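Local coordinates for protein formate dehydrogenase (Pyrobaculum aerophilum, PDB 1QP8) that binds NADPH and probably reduces 2-oxoacids such as glyoxylate or hydroxypyruvate to the corresponding D-2-hydroxyacids, at residues 88-93 against 137-142; 19-24 against 284-289; 43-48 against 63-68. All coordinates share one frame; numbering follows the deposited sequence.

In the fold
Read from the N terminus, the chain illustrates how nested and serial closures build a two-domain dehydrogenase. Segment 19-24, leading into strand 22-24, waits for nearly the whole chain before contact 2 joins it to the end of helix 268-286. Contacts 1 and 3 both nest inside that long loop. Contact 3 closes first and locally, setting helix 42-47 against the loop between strands 54-55 and 75-76; its nearest atoms lie about 7 Å from those of contact 2. Contact 1 follows in series, pairing helices 83-98 and 135-145 in the NADPH-binding part, with its centre about 34 Å from that of contact 3 and on the opposite side of the chain's centre.

Contact 1: 88-93 against 137-142; sequences EFALAL and TRVGKI
Within the Rossmann-type coenzyme domain, Ala90 and Leu91 of helix 83-98 pack against Val139 and Ile142 of helix 135-145, the helix that follows the probable GxGxxG turn of Gly131, Gly133 and Gly136. The short helical segments cross at -51° with their axes 9.7 Å apart, close enough for small and branched side chains to mesh. Val139 uses both methyls: CG1, anti to the backbone N (chi1 178°), faces Leu91 CD2 at 4.4 Å, while CG2 lies 4.2 Å from Ala90 CB. One turn on, Ile142 presents its branched end to Leu91; the outer methyls of the two adjoin, with Leu91 CD2 4.2 Å from Ile142 CG2. Val179 of strand 177-180 touches both Ala90 and Val139, so the helix pair rests on the parallel sheet. At the subunit interface, Ile142 meets Leu146 of the second subunit, and Glu88 forms a salt bridge with Lys99 of that subunit. The side chain of Val139 lies about 8 Å from the bound NADPH. Among Ala90, Leu91, Val139 and Ile142 only carbon meets carbon, which implies cohesion by burial and shape; a directional tie between the same helices comes from the Arg138–Asp84 salt bridge, nearer the start of helix 83-98.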
loop_
_atom_site.group_PDB
_atom_site.type_symbol
_atom_site.label_atom_id
_atom_site.label_comp_id
_atom_site.label_asym_id
_atom_site.label_seq_id
_atom_site.Cartn_x
_atom_site.Cartn_y
_atom_site.Cartn_z
ATOM N N GLU A 88 -4.018 -7.545 1.106
ATOM C CA GLU A 88 -3.503 -6.468 0.262
ATOM C C GLU A 88 -4.500 -5.326 0.133
ATOM O O GLU A 88 -4.114 -4.158 0.027
ATOM C CB GLU A 88 -3.156 -6.938 -1.161
ATOM C CG GLU A 88 -3.414 -8.389 -1.503
ATOM C CD GLU A 88 -3.102 -8.695 -2.974
ATOM O OE1 GLU A 88 -3.819 -8.186 -3.874
ATOM O OE2 GLU A 88 -2.137 -9.443 -3.232
ATOM N N PHE A 89 -5.784 -5.656 0.134
ATOM C CA PHE A 89 -6.784 -4.619 0.001
ATOM C C PHE A 89 -6.750 -3.667 1.199
ATOM O O PHE A 89 -6.903 -2.454 1.043
ATOM C CB PHE A 89 -8.180 -5.234 -0.148
ATOM C CG PHE A 89 -9.168 -4.321 -0.801
ATOM C CD1 PHE A 89 -9.174 -4.156 -2.175
ATOM C CD2 PHE A 89 -10.063 -3.584 -0.039
ATOM C CE1 PHE A 89 -10.065 -3.257 -2.793
ATOM C CE2 PHE A 89 -10.958 -2.685 -0.633
ATOM C CZ PHE A 89 -10.957 -2.520 -2.016
ATOM N N ALA A 90 -6.551 -4.210 2.395
ATOM C CA ALA A 90 -6.507 -3.385 3.594
ATOM C C ALA A 90 -5.301 -2.454 3.558
ATOM O O ALA A 90 -5.384 -1.301 3.978
ATOM C CB ALA A 90 -6.447 -4.268 4.827
ATOM N N LEU A 91 -4.178 -2.951 3.056
ATOM C CA LEU A 91 -2.997 -2.125 2.990
ATOM C C LEU A 91 -3.250 -0.966 2.056
ATOM O O LEU A 91 -2.890 0.181 2.358
ATOM C CB LEU A 91 -1.809 -2.936 2.509
ATOM C CG LEU A 91 -1.358 -3.918 3.584
ATOM C CD1 LEU A 91 -0.454 -4.959 2.967
ATOM C CD2 LEU A 91 -0.656 -3.171 4.695
ATOM N N ALA A 92 -3.873 -1.258 0.918
ATOM C CA ALA A 92 -4.193 -0.229 -0.064
ATOM C C ALA A 92 -5.130 0.758 0.599
ATOM O O ALA A 92 -4.936 1.968 0.528
ATOM C CB ALA A 92 -4.869 -0.854 -1.268
ATOM N N LEU A 93 -6.149 0.227 1.255
ATOM C CA LEU A 93 -7.109 1.073 1.945
ATOM C C LEU A 93 -6.430 1.967 2.955
ATOM O O LEU A 93 -6.902 3.061 3.240
ATOM C CB LEU A 93 -8.167 0.244 2.669
ATOM C CG LEU A 93 -9.509 0.130 1.948
ATOM C CD1 LEU A 93 -10.520 -0.548 2.870
ATOM C CD2 LEU A 93 -9.998 1.525 1.542
ATOM N N THR A 137 -3.162 -10.995 10.816
ATOM C CA THR A 137 -1.759 -11.369 10.832
ATOM C C THR A 137 -0.953 -10.952 9.612
ATOM O O THR A 137 0.173 -10.476 9.746
ATOM C CB THR A 137 -1.604 -12.889 11.004
ATOM O OG1 THR A 137 -2.108 -13.278 12.288
ATOM C CG2 THR A 137 -0.140 -13.287 10.903
ATOM N N ARG A 138 -1.507 -11.147 8.422
ATOM C CA ARG A 138 -0.785 -10.787 7.209
ATOM C C ARG A 138 -0.564 -9.299 7.194
ATOM O O ARG A 138 0.516 -8.820 6.835
ATOM C CB ARG A 138 -1.564 -11.230 5.971
ATOM C CG ARG A 138 -1.571 -12.737 5.807
ATOM C CD ARG A 138 -2.488 -13.204 4.709
ATOM N NE ARG A 138 -3.096 -14.482 5.075
ATOM C CZ ARG A 138 -2.756 -15.656 4.559
ATOM N NH1 ARG A 138 -1.808 -15.728 3.634
ATOM N NH2 ARG A 138 -3.349 -16.764 4.984
ATOM N N VAL A 139 -1.591 -8.569 7.607
ATOM C CA VAL A 139 -1.504 -7.118 7.649
ATOM C C VAL A 139 -0.419 -6.755 8.651
ATOM O O VAL A 139 0.546 -6.060 8.318
ATOM C CB VAL A 139 -2.877 -6.489 8.055
ATOM C CG1 VAL A 139 -2.766 -4.976 8.157
ATOM C CG2 VAL A 139 -3.937 -6.845 7.013
ATOM N N GLY A 140 -0.576 -7.256 9.871
ATOM C CA GLY A 140 0.390 -6.999 10.928
ATOM C C GLY A 140 1.822 -7.260 10.505
ATOM O O GLY A 140 2.702 -6.431 10.743
ATOM N N LYS A 141 2.064 -8.398 9.866
ATOM C CA LYS A 141 3.411 -8.703 9.425
ATOM C C LYS A 141 3.970 -7.668 8.440
ATOM O O LYS A 141 5.131 -7.262 8.550
ATOM C CB LYS A 141 3.456 -10.117 8.855
ATOM C CG LYS A 141 3.178 -11.150 9.938
ATOM C CD LYS A 141 3.395 -12.580 9.486
ATOM C CE LYS A 141 3.220 -13.529 10.665
ATOM N NZ LYS A 141 3.377 -14.959 10.296
ATOM N N ILE A 142 3.146 -7.211 7.503
ATOM C CA ILE A 142 3.585 -6.217 6.525
ATOM C C ILE A 142 3.852 -4.856 7.161
ATOM O O ILE A 142 4.861 -4.204 6.875
ATOM C CB ILE A 142 2.537 -6.051 5.437
ATOM C CG1 ILE A 142 2.262 -7.415 4.818
ATOM C CG2 ILE A 142 3.025 -5.072 4.396
ATOM C CD1 ILE A 142 1.070 -7.445 3.908
#

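Contact 2: 19-24 against 284-289; sequences KYFKIV and TYATGG
Phe21, at the entry to strand 22-24, reaches Ala286 in the last turn of helix 268-286, where a Schellman motif ends the long C-terminal helix against the N-terminal part of the fold. From CB the side chain sets out with CG anti to the carbonyl carbon (chi1 -51°), a course that brings the ring nearer the helix than the CB direction alone would. Its far end then does the touching: CE1 stands 4.2 Å from Ala286 CB, CE2 3.9 Å from that methyl, and CZ, at the tip, 3.4 Å from it. The methyl approaches the ring obliquely. Leu3 of strand 2-4 and Leu282 of the same helix also touch Phe21, so its ring fills the space between sheet and helix. Past Ala286 the chain turns through Gly288, whose positive phi suits glycine; Gly289 N bonds to Thr284 O and Gly288 N to Tyr285 O. Beside this turn, near solvent, Tyr20 lays its ring obliquely by Thr287. The hydroxyl of Thr287 is taken by Ile283 O one turn back, and its methyl, CG2, lies 3.6 Å from Tyr20 CE2.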
loop_
_atom_site.group_PDB
_atom_site.type_symbol
_atom_site.label_atom_id
_atom_site.label_comp_id
_atom_site.label_asym_id
_atom_site.label_seq_id
_atom_site.Cartn_x
_atom_site.Cartn_y
_atom_site.Cartn_z
ATOM N N LYS A 19 -17.765 -36.790 -6.859
ATOM C CA LYS A 19 -17.021 -37.995 -6.521
ATOM C C LYS A 19 -17.305 -38.379 -5.071
ATOM O O LYS A 19 -17.008 -39.500 -4.639
ATOM C CB LYS A 19 -15.524 -37.758 -6.714
ATOM C CG LYS A 19 -15.160 -37.313 -8.111
ATOM C CD LYS A 19 -13.666 -37.098 -8.247
ATOM C CE LYS A 19 -13.302 -36.658 -9.669
ATOM N NZ LYS A 19 -11.823 -36.596 -9.927
ATOM N N TYR A 20 -17.899 -37.446 -4.324
ATOM C CA TYR A 20 -18.204 -37.681 -2.915
ATOM C C TYR A 20 -19.656 -37.607 -2.498
ATOM O O TYR A 20 -20.051 -38.279 -1.556
ATOM C CB TYR A 20 -17.418 -36.714 -2.034
ATOM C CG TYR A 20 -15.942 -36.961 -2.061
ATOM C CD1 TYR A 20 -15.133 -36.354 -3.020
ATOM C CD2 TYR A 20 -15.363 -37.868 -1.185
ATOM C CE1 TYR A 20 -13.781 -36.661 -3.112
ATOM C CE2 TYR A 20 -14.025 -38.178 -1.263
ATOM C CZ TYR A 20 -13.238 -37.579 -2.232
ATOM O OH TYR A 20 -11.916 -37.938 -2.345
ATOM N N PHE A 21 -20.452 -36.804 -3.187
ATOM C CA PHE A 21 -21.844 -36.643 -2.795
ATOM C C PHE A 21 -22.845 -36.753 -3.924
ATOM O O PHE A 21 -22.492 -36.861 -5.087
ATOM C CB PHE A 21 -22.068 -35.255 -2.166
ATOM C CG PHE A 21 -21.098 -34.902 -1.079
ATOM C CD1 PHE A 21 -19.841 -34.407 -1.389
ATOM C CD2 PHE A 21 -21.442 -35.072 0.258
ATOM C CE1 PHE A 21 -18.944 -34.085 -0.382
ATOM C CE2 PHE A 21 -20.555 -34.755 1.261
ATOM C CZ PHE A 21 -19.302 -34.258 0.942
ATOM N N LYS A 22 -24.112 -36.726 -3.540
ATOM C CA LYS A 22 -25.198 -36.705 -4.485
ATOM C C LYS A 22 -25.679 -35.257 -4.310
ATOM O O LYS A 22 -26.364 -34.917 -3.340
ATOM C CB LYS A 22 -26.312 -37.672 -4.100
ATOM C CG LYS A 22 -27.551 -37.439 -4.953
ATOM C CD LYS A 22 -28.716 -38.352 -4.625
ATOM C CE LYS A 22 -29.876 -38.057 -5.579
ATOM N NZ LYS A 22 -31.159 -38.656 -5.120
ATOM N N ILE A 23 -25.270 -34.390 -5.222
ATOM C CA ILE A 23 -25.658 -32.995 -5.153
ATOM C C ILE A 23 -27.153 -32.935 -5.328
ATOM O O ILE A 23 -27.701 -33.665 -6.140
ATOM C CB ILE A 23 -24.969 -32.186 -6.263
ATOM C CG1 ILE A 23 -23.458 -32.255 -6.070
ATOM C CG2 ILE A 23 -25.454 -30.745 -6.251
ATOM C CD1 ILE A 23 -22.690 -31.434 -7.052
ATOM N N VAL A 24 -27.806 -32.071 -4.561
ATOM C CA VAL A 24 -29.254 -31.916 -4.605
ATOM C C VAL A 24 -29.591 -30.427 -4.525
ATOM O O VAL A 24 -29.249 -29.763 -3.544
ATOM C CB VAL A 24 -29.897 -32.649 -3.416
ATOM C CG1 VAL A 24 -31.354 -32.257 -3.282
ATOM C CG2 VAL A 24 -29.774 -34.150 -3.605
ATOM N N THR A 284 -13.059 -33.456 3.516
ATOM C CA THR A 284 -12.358 -34.065 4.639
ATOM C C THR A 284 -13.391 -34.396 5.701
ATOM O O THR A 284 -13.224 -35.335 6.474
ATOM C CB THR A 284 -11.262 -33.167 5.251
ATOM O OG1 THR A 284 -11.507 -33.028 6.655
ATOM C CG2 THR A 284 -11.208 -31.811 4.567
ATOM N N TYR A 285 -14.466 -33.625 5.743
ATOM C CA TYR A 285 -15.515 -33.936 6.688
ATOM C C TYR A 285 -16.131 -35.243 6.199
ATOM O O TYR A 285 -16.315 -36.189 6.961
ATOM C CB TYR A 285 -16.595 -32.869 6.687
ATOM C CG TYR A 285 -17.888 -33.389 7.266
ATOM C CD1 TYR A 285 -18.071 -33.467 8.646
ATOM C CD2 TYR A 285 -18.904 -33.861 6.433
ATOM C CE1 TYR A 285 -19.228 -34.002 9.184
ATOM C CE2 TYR A 285 -20.059 -34.397 6.954
ATOM C CZ TYR A 285 -20.218 -34.467 8.333
ATOM O OH TYR A 285 -21.369 -34.997 8.865
ATOM N N ALA A 286 -16.449 -35.283 4.911
ATOM C CA ALA A 286 -17.057 -36.460 4.301
ATOM C C ALA A 286 -16.232 -37.727 4.494
ATOM O O ALA A 286 -16.775 -38.789 4.763
ATOM C CB ALA A 286 -17.276 -36.215 2.816
ATOM N N THR A 287 -14.921 -37.617 4.350
ATOM C CA THR A 287 -14.063 -38.774 4.504
ATOM C C THR A 287 -13.680 -39.082 5.950
ATOM O O THR A 287 -12.775 -39.878 6.203
ATOM C CB THR A 287 -12.806 -38.615 3.656
ATOM O OG1 THR A 287 -12.275 -37.299 3.815
ATOM C CG2 THR A 287 -13.146 -38.823 2.211
ATOM N N GLY A 288 -14.366 -38.446 6.894
ATOM C CA GLY A 288 -14.110 -38.704 8.301
ATOM C C GLY A 288 -12.950 -37.999 8.980
ATOM O O GLY A 288 -12.464 -38.466 10.010
ATOM N N GLY A 289 -12.497 -36.884 8.417
ATOM C CA GLY A 289 -11.401 -36.149 9.025
ATOM C C GLY A 289 -11.943 -34.925 9.740
ATOM O O GLY A 289 -13.142 -34.663 9.680
#

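Contact 3: 43-48 against 63-68; sequences EELAKM and HLPWES
Leu45 meets Ser68 and Pro65 because of two torsions: CG lies anti to the carbonyl carbon (chi1 -81°), and CD1 continues in an extended line from CA (chi2 -175°), which makes CD1 the foremost atom of the side chain. That methyl arrives over the carbonyl end of Ser68, with Leu45 CD1 3.2 Å from Ser68 O and 3.5 Å from Ser68 C. Farther back, Leu45 CB is 3.9 Å from the same Ser68 O, so the line from CB to CD1 runs alongside the carbonyl group. On the serine side the hydroxyl takes no part in this meeting: with chi1 at -83°, OG swings off, and it is Ser68 CB that lies 4.1 Å from Leu45 CD1. Pro65 approaches the same methyl from another direction and more loosely, its CB 4.5 Å from Leu45 CD1. The pair joins helix 42-47 to the loop that connects the parallel strands 54-55 and 75-76, in what is, as in relatives of this family, probably the flavodoxin-like substrate domain. Ile69, just beyond the loop segment, also touches Leu45 and adds to its apolar surroundings. Polar neighbours fix the helix from elsewhere, since Glu44 gives one carboxylate oxygen to Thr41 N and the other to the hydroxyl of Tyr4. Elsewhere in the loop Trp66, whose CB points away from the helix, stacks with Tyr300 and hydrogen-bonds through NE1 to Leu61 O. Leu64 lies over one face of that indole, its CB 3.8 Å above the plane and offset toward the rim.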
loop_
_atom_site.group_PDB
_atom_site.type_symbol
_atom_site.label_atom_id
_atom_site.label_comp_id
_atom_site.label_asym_id
_atom_site.label_seq_id
_atom_site.Cartn_x
_atom_site.Cartn_y
_atom_site.Cartn_z
ATOM N N GLU A 43 -36.359 -21.200 6.004
ATOM C CA GLU A 43 -37.256 -21.979 5.163
ATOM C C GLU A 43 -36.500 -23.205 4.670
ATOM O O GLU A 43 -37.052 -24.302 4.635
ATOM C CB GLU A 43 -37.762 -21.163 3.969
ATOM C CG GLU A 43 -37.426 -19.681 4.002
ATOM C CD GLU A 43 -37.874 -19.006 5.276
ATOM O OE1 GLU A 43 -39.065 -19.130 5.629
ATOM O OE2 GLU A 43 -37.032 -18.346 5.923
ATOM N N GLU A 44 -35.236 -23.031 4.293
ATOM C CA GLU A 44 -34.446 -24.168 3.828
ATOM C C GLU A 44 -34.091 -25.080 5.003
ATOM O O GLU A 44 -34.142 -26.303 4.890
ATOM C CB GLU A 44 -33.153 -23.704 3.157
ATOM C CG GLU A 44 -33.313 -23.189 1.762
ATOM C CD GLU A 44 -32.180 -22.259 1.375
ATOM O OE1 GLU A 44 -31.992 -21.229 2.083
ATOM O OE2 GLU A 44 -31.480 -22.553 0.368
ATOM N N LEU A 45 -33.729 -24.481 6.131
ATOM C CA LEU A 45 -33.365 -25.270 7.294
ATOM C C LEU A 45 -34.472 -26.202 7.772
ATOM O O LEU A 45 -34.201 -27.299 8.274
ATOM C CB LEU A 45 -32.920 -24.355 8.434
ATOM C CG LEU A 45 -31.467 -23.886 8.322
ATOM C CD1 LEU A 45 -31.063 -23.094 9.542
ATOM C CD2 LEU A 45 -30.565 -25.088 8.183
ATOM N N ALA A 46 -35.720 -25.788 7.606
ATOM C CA ALA A 46 -36.819 -26.621 8.063
ATOM C C ALA A 46 -36.983 -27.872 7.222
ATOM O O ALA A 46 -37.470 -28.895 7.709
ATOM C CB ALA A 46 -38.098 -25.837 8.067
ATOM N N LYS A 47 -36.574 -27.795 5.965
ATOM C CA LYS A 47 -36.697 -28.934 5.068
ATOM C C LYS A 47 -35.594 -29.966 5.237
ATOM O O LYS A 47 -35.684 -31.057 4.671
ATOM C CB LYS A 47 -36.704 -28.462 3.620
ATOM C CG LYS A 47 -37.836 -27.519 3.287
ATOM C CD LYS A 47 -37.691 -27.036 1.863
ATOM C CE LYS A 47 -38.988 -26.485 1.307
ATOM N NZ LYS A 47 -38.846 -26.229 -0.157
HETATM N N MSE A 48 -34.564 -29.632 6.013
HETATM C CA MSE A 48 -33.433 -30.541 6.215
HETATM C C MSE A 48 -33.297 -31.101 7.628
HETATM O O MSE A 48 -32.374 -30.743 8.369
HETATM C CB MSE A 48 -32.137 -29.839 5.803
HETATM C CG MSE A 48 -31.952 -29.741 4.294
HETATM SE SE MSE A 48 -31.013 -28.291 3.798
HETATM C CE MSE A 48 -29.375 -28.890 3.881
ATOM N N HIS A 63 -24.012 -13.751 9.341
ATOM C CA HIS A 63 -25.202 -13.690 8.504
ATOM C C HIS A 63 -26.116 -14.920 8.599
ATOM O O HIS A 63 -27.264 -14.879 8.156
ATOM C CB HIS A 63 -24.803 -13.479 7.050
ATOM C CG HIS A 63 -23.919 -14.554 6.519
ATOM N ND1 HIS A 63 -22.600 -14.681 6.895
ATOM C CD2 HIS A 63 -24.171 -15.577 5.669
ATOM C CE1 HIS A 63 -22.075 -15.735 6.298
ATOM N NE2 HIS A 63 -23.007 -16.297 5.548
ATOM N N LEU A 64 -25.620 -16.011 9.169
ATOM C CA LEU A 64 -26.430 -17.221 9.292
ATOM C C LEU A 64 -27.534 -17.110 10.334
ATOM O O LEU A 64 -27.320 -16.581 11.428
ATOM C CB LEU A 64 -25.553 -18.405 9.672
ATOM C CG LEU A 64 -24.465 -18.876 8.719
ATOM C CD1 LEU A 64 -23.746 -20.052 9.387
ATOM C CD2 LEU A 64 -25.069 -19.312 7.392
ATOM N N PRO A 65 -28.722 -17.649 10.024
ATOM C CA PRO A 65 -29.874 -17.622 10.933
ATOM C C PRO A 65 -29.477 -17.934 12.363
ATOM O O PRO A 65 -29.848 -17.222 13.285
ATOM C CB PRO A 65 -30.767 -18.713 10.392
ATOM C CG PRO A 65 -30.500 -18.693 8.946
ATOM C CD PRO A 65 -29.003 -18.482 8.841
ATOM N N TRP A 66 -28.725 -19.011 12.543
ATOM C CA TRP A 66 -28.277 -19.432 13.865
ATOM C C TRP A 66 -29.431 -19.798 14.784
ATOM O O TRP A 66 -29.452 -20.892 15.347
ATOM C CB TRP A 66 -27.409 -18.355 14.528
ATOM C CG TRP A 66 -25.998 -18.404 14.062
ATOM C CD1 TRP A 66 -25.299 -17.401 13.456
ATOM C CD2 TRP A 66 -25.101 -19.532 14.123
ATOM N NE1 TRP A 66 -24.027 -17.831 13.129
ATOM C CE2 TRP A 66 -23.882 -19.136 13.528
ATOM C CE3 TRP A 66 -25.228 -20.837 14.619
ATOM C CZ2 TRP A 66 -22.778 -19.998 13.415
ATOM C CZ3 TRP A 66 -24.133 -21.699 14.505
ATOM C CH2 TRP A 66 -22.922 -21.273 13.905
ATOM N N GLU A 67 -30.397 -18.903 14.934
ATOM C CA GLU A 67 -31.518 -19.199 15.806
ATOM C C GLU A 67 -32.432 -20.225 15.156
ATOM O O GLU A 67 -33.392 -20.690 15.767
ATOM C CB GLU A 67 -32.301 -17.925 16.166
ATOM C CG GLU A 67 -33.226 -17.364 15.090
ATOM C CD GLU A 67 -32.498 -16.598 13.992
ATOM O OE1 GLU A 67 -31.604 -15.785 14.319
ATOM O OE2 GLU A 67 -32.828 -16.797 12.799
ATOM N N SER A 68 -32.125 -20.589 13.915
ATOM C CA SER A 68 -32.943 -21.572 13.215
ATOM C C SER A 68 -32.153 -22.820 12.850
ATOM O O SER A 68 -32.689 -23.735 12.232
ATOM C CB SER A 68 -33.561 -20.955 11.956
ATOM O OG SER A 68 -34.737 -20.234 12.275
#